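Long-range contacts in fatty acid amide hydrolase (Candida albicans, PDB 6KVR), which probably hydrolyses amides of monocarboxylic acids, releasing the carboxylate and ammonium, as a member of the amidase signature family: residues I155-E159 / S233-E237; K166-Y172 / R200-T206; I248-I254 / P293-M299. One frame throughout, in Å; residues are numbered along the deposited sequence.

Contact 1 of 3, residues I155-E159 / S233-E237; sequences ISLKE and SSSGE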
loop_
_atom_site.group_PDB
_atom_site.type_symbol
_atom_site.label_atom_id
_atom_site.label_comp_id
_atom_site.label_asym_id
_atom_site.label_seq_id
_atom_site.Cartn_x
_atom_site.Cartn_y
_atom_site.Cartn_z
ATOM N N ILE A 155 8.568 25.590 12.222
ATOM C CA ILE A 155 8.390 24.746 11.047
ATOM C C ILE A 155 7.360 25.411 10.145
ATOM O O ILE A 155 6.313 25.859 10.623
ATOM C CB ILE A 155 7.973 23.319 11.457
ATOM C CG1 ILE A 155 9.165 22.608 12.112
ATOM C CG2 ILE A 155 7.428 22.514 10.270
ATOM C CD1 ILE A 155 8.962 21.133 12.360
ATOM N N SER A 156 7.684 25.526 8.857
ATOM C CA SER A 156 6.761 26.082 7.880
ATOM C C SER A 156 5.936 24.968 7.233
ATOM O O SER A 156 6.396 23.835 7.083
ATOM C CB SER A 156 7.515 26.866 6.806
ATOM O OG SER A 156 8.516 26.058 6.217
ATOM N N LEU A 157 4.716 25.312 6.830
ATOM C CA LEU A 157 3.700 24.343 6.434
ATOM C C LEU A 157 3.123 24.724 5.076
ATOM O O LEU A 157 2.747 25.882 4.855
ATOM C CB LEU A 157 2.583 24.282 7.473
ATOM C CG LEU A 157 2.966 23.838 8.885
ATOM C CD1 LEU A 157 1.844 24.156 9.820
ATOM C CD2 LEU A 157 3.314 22.348 8.927
ATOM N N LYS A 158 3.077 23.757 4.161
ATOM C CA LYS A 158 2.398 23.981 2.890
ATOM C C LYS A 158 0.925 24.270 3.160
ATOM O O LYS A 158 0.309 23.632 4.018
ATOM C CB LYS A 158 2.571 22.757 1.987
ATOM C CG LYS A 158 2.199 22.945 0.527
ATOM C CD LYS A 158 2.420 21.640 -0.242
ATOM C CE LYS A 158 1.895 21.743 -1.679
ATOM N NZ LYS A 158 2.481 20.698 -2.588
ATOM N N GLU A 159 0.374 25.257 2.443
ATOM C CA GLU A 159 -0.971 25.749 2.746
ATOM C C GLU A 159 -2.037 24.653 2.646
ATOM O O GLU A 159 -2.968 24.615 3.459
ATOM C CB GLU A 159 -1.334 26.917 1.818
ATOM C CG GLU A 159 -2.632 27.663 2.206
ATOM C CD GLU A 159 -3.932 26.953 1.748
ATOM O OE1 GLU A 159 -3.865 26.019 0.908
ATOM O OE2 GLU A 159 -5.024 27.325 2.243
ATOM N N SER A 233 5.097 21.821 -6.580
ATOM C CA SER A 233 4.022 22.640 -6.047
ATOM C C SER A 233 4.222 23.092 -4.592
ATOM O O SER A 233 3.444 23.892 -4.098
ATOM C CB SER A 233 2.678 21.891 -6.162
ATOM O OG SER A 233 2.569 20.837 -5.213
ATOM N N SER A 234 5.250 22.595 -3.897
ATOM C CA SER A 234 5.611 23.159 -2.593
ATOM C C SER A 234 6.481 24.408 -2.801
ATOM O O SER A 234 7.648 24.465 -2.431
ATOM C CB SER A 234 6.306 22.119 -1.712
ATOM O OG SER A 234 5.689 20.842 -1.790
ATOM N N SER A 235 5.885 25.428 -3.429
ATOM C CA SER A 235 6.672 26.560 -3.916
ATOM C C SER A 235 7.254 27.389 -2.776
ATOM O O SER A 235 8.463 27.665 -2.745
ATOM C CB SER A 235 5.813 27.452 -4.806
ATOM O OG SER A 235 5.004 26.665 -5.646
ATOM N N GLY A 236 6.398 27.828 -1.850
ATOM C CA GLY A 236 6.861 28.663 -0.759
ATOM C C GLY A 236 7.777 27.929 0.190
ATOM O O GLY A 236 8.625 28.551 0.833
ATOM N N GLU A 237 7.620 26.604 0.305
ATOM C CA GLU A 237 8.532 25.831 1.149
ATOM C C GLU A 237 9.968 25.916 0.636
ATOM O O GLU A 237 10.895 26.147 1.412
ATOM C CB GLU A 237 8.071 24.372 1.256
ATOM C CG GLU A 237 6.746 24.249 2.007
ATOM C CD GLU A 237 6.857 24.818 3.412
ATOM O OE1 GLU A 237 7.956 24.712 4.005
ATOM O OE2 GLU A 237 5.879 25.419 3.903
#

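Contact 2 of 3, residues K166-Y172 / R200-T206; sequences KITHGGY and RTSQPQT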
loop_
_atom_site.group_PDB
_atom_site.type_symbol
_atom_site.label_atom_id
_atom_site.label_comp_id
_atom_site.label_asym_id
_atom_site.label_seq_id
_atom_site.Cartn_x
_atom_site.Cartn_y
_atom_site.Cartn_z
ATOM N N LYS A 166 -8.538 27.718 10.262
ATOM C CA LYS A 166 -8.027 28.640 9.258
ATOM C C LYS A 166 -8.423 28.167 7.871
ATOM O O LYS A 166 -8.581 26.967 7.631
ATOM C CB LYS A 166 -6.520 28.786 9.355
ATOM C CG LYS A 166 -6.126 29.791 10.397
ATOM C CD LYS A 166 -4.636 29.826 10.612
ATOM C CE LYS A 166 -4.268 30.943 11.587
ATOM N NZ LYS A 166 -3.209 30.364 12.415
ATOM N N ILE A 167 -8.622 29.138 6.973
ATOM C CA ILE A 167 -8.920 28.817 5.588
ATOM C C ILE A 167 -7.896 27.826 5.080
ATOM O O ILE A 167 -6.688 27.999 5.286
ATOM C CB ILE A 167 -8.911 30.082 4.715
ATOM C CG1 ILE A 167 -10.076 31.004 5.055
ATOM C CG2 ILE A 167 -8.949 29.697 3.233
ATOM C CD1 ILE A 167 -9.858 32.438 4.497
ATOM N N THR A 168 -8.381 26.780 4.410
ATOM C CA THR A 168 -7.538 25.804 3.736
ATOM C C THR A 168 -8.116 25.599 2.345
ATOM O O THR A 168 -9.151 24.945 2.184
ATOM C CB THR A 168 -7.476 24.498 4.519
ATOM O OG1 THR A 168 -7.030 24.784 5.843
ATOM C CG2 THR A 168 -6.508 23.505 3.854
ATOM N N HIS A 169 -7.460 26.165 1.342
ATOM C CA HIS A 169 -8.029 26.196 0.012
ATOM C C HIS A 169 -7.235 25.414 -1.016
ATOM O O HIS A 169 -7.770 25.138 -2.097
ATOM C CB HIS A 169 -8.189 27.657 -0.457
ATOM C CG HIS A 169 -6.929 28.457 -0.374
ATOM N ND1 HIS A 169 -5.812 28.159 -1.125
ATOM C CD2 HIS A 169 -6.605 29.542 0.370
ATOM C CE1 HIS A 169 -4.852 29.025 -0.845
ATOM N NE2 HIS A 169 -5.312 29.880 0.052
ATOM N N GLY A 170 -5.991 25.044 -0.719
ATOM C CA GLY A 170 -5.212 24.231 -1.646
ATOM C C GLY A 170 -5.000 24.858 -3.008
ATOM O O GLY A 170 -4.835 24.128 -4.000
ATOM N N GLY A 171 -5.012 26.198 -3.086
ATOM C CA GLY A 171 -4.903 26.906 -4.341
ATOM C C GLY A 171 -6.196 27.084 -5.122
ATOM O O GLY A 171 -6.170 27.714 -6.189
ATOM N N TYR A 172 -7.324 26.560 -4.635
ATOM C CA TYR A 172 -8.605 26.657 -5.333
ATOM C C TYR A 172 -9.411 27.796 -4.724
ATOM O O TYR A 172 -9.665 27.800 -3.513
ATOM C CB TYR A 172 -9.396 25.351 -5.243
ATOM C CG TYR A 172 -8.713 24.147 -5.862
ATOM C CD1 TYR A 172 -8.729 23.943 -7.240
ATOM C CD2 TYR A 172 -8.055 23.215 -5.070
ATOM C CE1 TYR A 172 -8.115 22.835 -7.814
ATOM C CE2 TYR A 172 -7.428 22.117 -5.631
ATOM C CZ TYR A 172 -7.461 21.935 -7.004
ATOM O OH TYR A 172 -6.850 20.838 -7.560
ATOM N N ARG A 200 2.258 29.730 6.492
ATOM C CA ARG A 200 1.787 28.719 5.555
ATOM C C ARG A 200 2.112 29.217 4.159
ATOM O O ARG A 200 1.805 30.369 3.821
ATOM C CB ARG A 200 0.278 28.449 5.709
ATOM C CG ARG A 200 -0.084 27.870 7.085
ATOM C CD ARG A 200 -1.577 27.916 7.361
ATOM N NE ARG A 200 -2.275 26.901 6.587
ATOM C CZ ARG A 200 -3.579 26.913 6.349
ATOM N NH1 ARG A 200 -4.354 27.870 6.824
ATOM N NH2 ARG A 200 -4.122 25.921 5.642
ATOM N N THR A 201 2.733 28.356 3.359
ATOM C CA THR A 201 3.456 28.760 2.161
ATOM C C THR A 201 2.661 28.491 0.893
ATOM O O THR A 201 1.732 27.676 0.865
ATOM C CB THR A 201 4.797 28.035 2.086
ATOM O OG1 THR A 201 4.593 26.634 2.318
ATOM C CG2 THR A 201 5.750 28.588 3.142
ATOM N N SER A 202 3.093 29.148 -0.178
ATOM C CA SER A 202 2.358 29.205 -1.431
ATOM C C SER A 202 2.505 27.923 -2.239
ATOM O O SER A 202 3.405 27.103 -2.019
ATOM C CB SER A 202 2.809 30.396 -2.279
ATOM O OG SER A 202 4.188 30.259 -2.601
ATOM N N GLN A 203 1.594 27.784 -3.197
ATOM C CA GLN A 203 1.448 26.621 -4.056
ATOM C C GLN A 203 0.701 27.072 -5.303
ATOM O O GLN A 203 -0.054 28.043 -5.249
ATOM C CB GLN A 203 0.677 25.508 -3.336
ATOM C CG GLN A 203 -0.739 25.939 -3.020
ATOM C CD GLN A 203 -1.246 25.431 -1.696
ATOM O OE1 GLN A 203 -0.605 24.605 -1.035
ATOM N NE2 GLN A 203 -2.401 25.938 -1.285
ATOM N N PRO A 204 0.903 26.414 -6.426
ATOM C CA PRO A 204 0.168 26.788 -7.637
ATOM C C PRO A 204 -1.293 26.363 -7.590
ATOM O O PRO A 204 -1.673 25.423 -6.890
ATOM C CB PRO A 204 0.914 26.031 -8.739
ATOM C CG PRO A 204 1.446 24.801 -7.997
ATOM C CD PRO A 204 1.902 25.366 -6.677
ATOM N N GLN A 205 -2.114 27.080 -8.361
ATOM C CA GLN A 205 -3.437 26.591 -8.725
ATOM C C GLN A 205 -3.349 25.195 -9.354
ATOM O O GLN A 205 -2.534 24.958 -10.256
ATOM C CB GLN A 205 -4.068 27.597 -9.690
ATOM C CG GLN A 205 -5.365 27.186 -10.351
ATOM C CD GLN A 205 -5.647 28.059 -11.578
ATOM O OE1 GLN A 205 -5.035 27.885 -12.637
ATOM N NE2 GLN A 205 -6.558 29.007 -11.433
ATOM N N THR A 206 -4.197 24.279 -8.869
ATOM C CA THR A 206 -4.346 22.844 -9.178
ATOM C C THR A 206 -3.305 21.983 -8.468
ATOM O O THR A 206 -3.460 20.755 -8.455
ATOM C CB THR A 206 -4.304 22.478 -10.684
ATOM O OG1 THR A 206 -2.950 22.490 -11.178
ATOM C CG2 THR A 206 -5.172 23.406 -11.537
#

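Contact 3 of 3, residues I248-I254 / P293-M299; sequences IGVGSDI and PAVAGPM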
loop_
_atom_site.group_PDB
_atom_site.type_symbol
_atom_site.label_atom_id
_atom_site.label_comp_id
_atom_site.label_asym_id
_atom_site.label_seq_id
_atom_site.Cartn_x
_atom_site.Cartn_y
_atom_site.Cartn_z
ATOM N N ILE A 248 12.669 23.821 9.389
ATOM C CA ILE A 248 12.245 22.697 8.565
ATOM C C ILE A 248 10.960 23.107 7.862
ATOM O O ILE A 248 10.155 23.870 8.404
ATOM C CB ILE A 248 12.013 21.401 9.378
ATOM C CG1 ILE A 248 13.199 21.094 10.282
ATOM C CG2 ILE A 248 11.756 20.210 8.451
ATOM C CD1 ILE A 248 13.011 19.858 11.163
ATOM N N GLY A 249 10.785 22.615 6.638
ATOM C CA GLY A 249 9.530 22.783 5.931
ATOM C C GLY A 249 8.865 21.452 5.627
ATOM O O GLY A 249 9.531 20.418 5.546
ATOM N N VAL A 250 7.551 21.464 5.460
ATOM C CA VAL A 250 6.774 20.266 5.153
ATOM C C VAL A 250 6.056 20.500 3.833
ATOM O O VAL A 250 5.307 21.474 3.695
ATOM C CB VAL A 250 5.768 19.932 6.263
ATOM C CG1 VAL A 250 5.135 18.531 6.019
ATOM C CG2 VAL A 250 6.451 19.975 7.606
ATOM N N GLY A 251 6.290 19.618 2.867
ATOM C CA GLY A 251 5.592 19.674 1.596
ATOM C C GLY A 251 4.957 18.344 1.216
ATOM O O GLY A 251 4.885 17.421 2.027
ATOM N N SER A 252 4.499 18.243 -0.022
ATOM C CA SER A 252 3.936 17.020 -0.559
ATOM C C SER A 252 4.488 16.838 -1.965
ATOM O O SER A 252 4.985 17.786 -2.582
ATOM C CB SER A 252 2.406 17.069 -0.577
ATOM O OG SER A 252 1.969 18.084 -1.472
ATOM N N ASP A 253 4.411 15.608 -2.473
ATOM C CA ASP A 253 5.151 15.258 -3.689
ATOM C C ASP A 253 4.365 14.171 -4.419
ATOM O O ASP A 253 4.293 13.018 -3.986
ATOM C CB ASP A 253 6.580 14.826 -3.376
ATOM C CG ASP A 253 7.483 14.729 -4.633
ATOM O OD1 ASP A 253 7.108 14.032 -5.608
ATOM O OD2 ASP A 253 8.601 15.323 -4.626
ATOM N N ILE A 254 3.682 14.602 -5.446
ATOM C CA ILE A 254 3.344 13.825 -6.613
ATOM C C ILE A 254 4.087 14.566 -7.716
ATOM O O ILE A 254 4.244 15.797 -7.637
ATOM C CB ILE A 254 1.809 13.804 -6.815
ATOM C CG1 ILE A 254 1.287 12.424 -7.237
ATOM C CG2 ILE A 254 1.349 14.887 -7.786
ATOM C CD1 ILE A 254 -0.274 12.317 -7.254
ATOM N N PRO A 293 0.072 7.381 -5.696
ATOM C CA PRO A 293 -0.324 8.158 -4.517
ATOM C C PRO A 293 0.689 9.243 -4.185
ATOM O O PRO A 293 1.900 9.078 -4.363
ATOM C CB PRO A 293 -0.413 7.102 -3.401
ATOM C CG PRO A 293 0.399 5.954 -3.870
ATOM C CD PRO A 293 0.364 5.972 -5.375
ATOM N N ALA A 294 0.164 10.369 -3.720
ATOM C CA ALA A 294 0.972 11.469 -3.241
ATOM C C ALA A 294 1.681 11.079 -1.948
ATOM O O ALA A 294 1.415 10.044 -1.338
ATOM C CB ALA A 294 0.109 12.706 -3.014
ATOM N N VAL A 295 2.597 11.941 -1.527
ATOM C CA VAL A 295 3.469 11.666 -0.399
ATOM C C VAL A 295 3.787 13.002 0.247
ATOM O O VAL A 295 3.814 14.037 -0.419
ATOM C CB VAL A 295 4.728 10.913 -0.895
ATOM C CG1 VAL A 295 6.014 11.689 -0.616
ATOM C CG2 VAL A 295 4.769 9.510 -0.357
ATOM N N ALA A 296 3.988 12.994 1.555
ATOM C CA ALA A 296 4.390 14.191 2.265
ATOM C C ALA A 296 5.781 13.966 2.841
ATOM O O ALA A 296 6.186 12.831 3.088
ATOM C CB ALA A 296 3.390 14.539 3.373
ATOM N N GLY A 297 6.525 15.041 3.051
ATOM C CA GLY A 297 7.861 14.880 3.576
ATOM C C GLY A 297 8.573 16.187 3.859
ATOM O O GLY A 297 8.082 17.269 3.537
ATOM N N PRO A 298 9.761 16.104 4.457
ATOM C CA PRO A 298 10.414 17.294 4.996
ATOM C C PRO A 298 11.361 17.943 3.996
ATOM O O PRO A 298 11.863 17.315 3.061
ATOM C CB PRO A 298 11.194 16.735 6.193
ATOM C CG PRO A 298 11.608 15.372 5.725
ATOM C CD PRO A 298 10.505 14.872 4.791
HETATM N N MSE A 299 11.587 19.233 4.216
HETATM C CA MSE A 299 12.670 19.964 3.549
HETATM C C MSE A 299 13.470 20.754 4.584
HETATM O O MSE A 299 12.890 21.256 5.554
HETATM C CB MSE A 299 12.111 20.883 2.456
HETATM C CG MSE A 299 11.225 20.110 1.454
HETATM SE SE MSE A 299 10.022 21.280 0.428
HETATM C CE MSE A 299 11.533 22.375 -0.209
HETATM O O HOH W 1 4.429 10.354 -4.785
#

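Contact 1 of 3, residues I155-E159 / S233-E237
The carboxylate of Glu237 is met by Ser156 OG, which donates to the syn lone pair of OE1, the side that faces the other oxygen, over 2.6 Å. Its second oxygen, OE2, lies against the peptide between Leu157 and Lys158, 3.1 Å from Leu157 C. That peptide approaches from one side of the carboxylate plane, whereas Thr201, probably hydrogen-bonded to OE2, comes from the other. Partners on both oxygens probably limit its rotation. A bend at the CB-CG bond (chi2 -59°) turns the carboxylate back from the first turn of its helix to the strand.

The other half of the contact is a lysine held among serine hydroxyls. Lys158 runs out fully extended, CG anti to the backbone N (chi1 -167°), so its whole length is spent crossing to the loop before the helix. NZ donates to Ser233 OG at 2.6 Å and, weakly, to Ser234 OG at 3.3 Å; the hydroxyl of Ser252 is a further partner. Ser234 OG has its stronger bond with Ser257 O, and CE of Lys158 packs 3.6 Å from Ser233 O. A cis peptide precedes Ser233, and its side chain stands close to that of Ser257. This is the Ser-cisSer-Lys triad of the amidase signature family, with Lys158 and Ser233 as the predicted charge relay and Ser257 as the probable nucleophile.

Strand 155-158 lies between strands 199-201 and 248-253 of the central sheet. The start of helix 235-243 lies across it, while Ile155 and Leu157 pack on Val250 of the adjoining strand.

Contact 2 of 3, residues K166-Y172 / R200-T206
Ile167 O is gripped by both terminal nitrogens of Arg200: NH1 donates over 2.8 Å, and NH2 adds a weak bond at 3.3 Å. NH2 also reaches Thr168 OG1 at 3.1 Å, so the guanidinium edge spans a backbone carbonyl and the neighbouring side-chain hydroxyl. Both bonding oxygens stand a little out of the guanidinium plane, and the Thr168 and Arg200 side chains cross at about a right angle. A kink at CG-CD (chi3 74°) turns the guanidinium toward Ile167 and Thr168. Outside the contact, Glu123 forms a salt bridge with NH1, probably balancing the buried charge, and Glu159 O accepts from NH2.

Farther along, His169 to Tyr172 make a type I' beta turn closed by Tyr172 N on His169 O. Gly171 N donates to His169 ND1 exactly in the ring plane, at 2.9 Å, which helps fix the ring's rotation and is consistent with ND1 carrying no proton. The amide of Gln203 stands nearly perpendicular to that ring, its NE2 lying 4.0 Å from His169 CE1. Glu159 joins the two segments by accepting from both Gln203 NE2 and Gly170 N. Gly171, in a backbone shape suited to glycine, lets the chain pass close to Gln205, with Gly171 O 3.9 Å from Gln205 CA. The Tyr172 ring packs obliquely on Thr206 CA, its hydroxyl bonded to Gln404.

The contact thus ties a glycine-containing I' turn to the loop leaving strand 199-201, beside Leu207 and Ser233 of the predicted substrate site of this amidase.

Contact 3 of 3, residues I248-I254 / P293-M299
Ile248 has its CG2 branch anti to the backbone N (chi1 -50° for CG1), which sets that methyl alongside Pro298, 4.2 Å from its CB and 3.3 Å from Met299 O. The two side chains lie side by side and point the same way. In Ser252 the hydroxyl sits between the backbone N and carbonyl carbon (chi1 65°), and from there OG bonds Lys158 on the next strand; its CB rests 3.3 Å from Val295 O.

Backbone pairing carries the rest. Gly249 and Met299, a selenomethionine, exchange two bonds, N to O, each of 2.7 Å, the one from Gly249 N nearly straight at 175°. Gly251 and Gly297 form the next hydrogen-bonded pair, Gly251 N meeting Gly297 O at 3.0 Å. Between them Val250 faces Pro298, and beyond them Ser252 faces Ala296; both are non-hydrogen-bonded pairs, and the CA atoms of Ser252 and Ala296 are 4.0 Å apart. Beyond the Asp253 N to Val295 O bond, a water donates to both Asp253 O and Pro293 O, and Ile254 CD1 packs on Ala294.

Trp309 of helix 303-317 packs on Val250 and Pro298. Asp253 is held by a salt bridge to Arg259. The antiparallel pair leads into Ile254-Ser257, predicted to bind substrate, whose backbone in this family forms the oxyanion hole.

In the fold
All three contacts are buried, and each places a segment on the same mixed sheet, where 199-201, 155-158, 248-253 and 295-300 follow one another. Contact 1 occupies the middle, touching both others: Glu237 and Glu159 meet Thr201 and Gln203 of contact 2, while Lys158 meets Ser252 of contact 3. Contacts 2 and 3 do not touch. Their chemistry follows their place. Contact 3, nearest the chain centre, is mostly strand-to-strand backbone pairing; contact 1 joins strand to helix start through charged and hydroxyl side chains; contact 2, its centre about 14 Å from the chain centre, ties a loop to strand 199-201 and the loop after it, mainly through the guanidinium of Arg200.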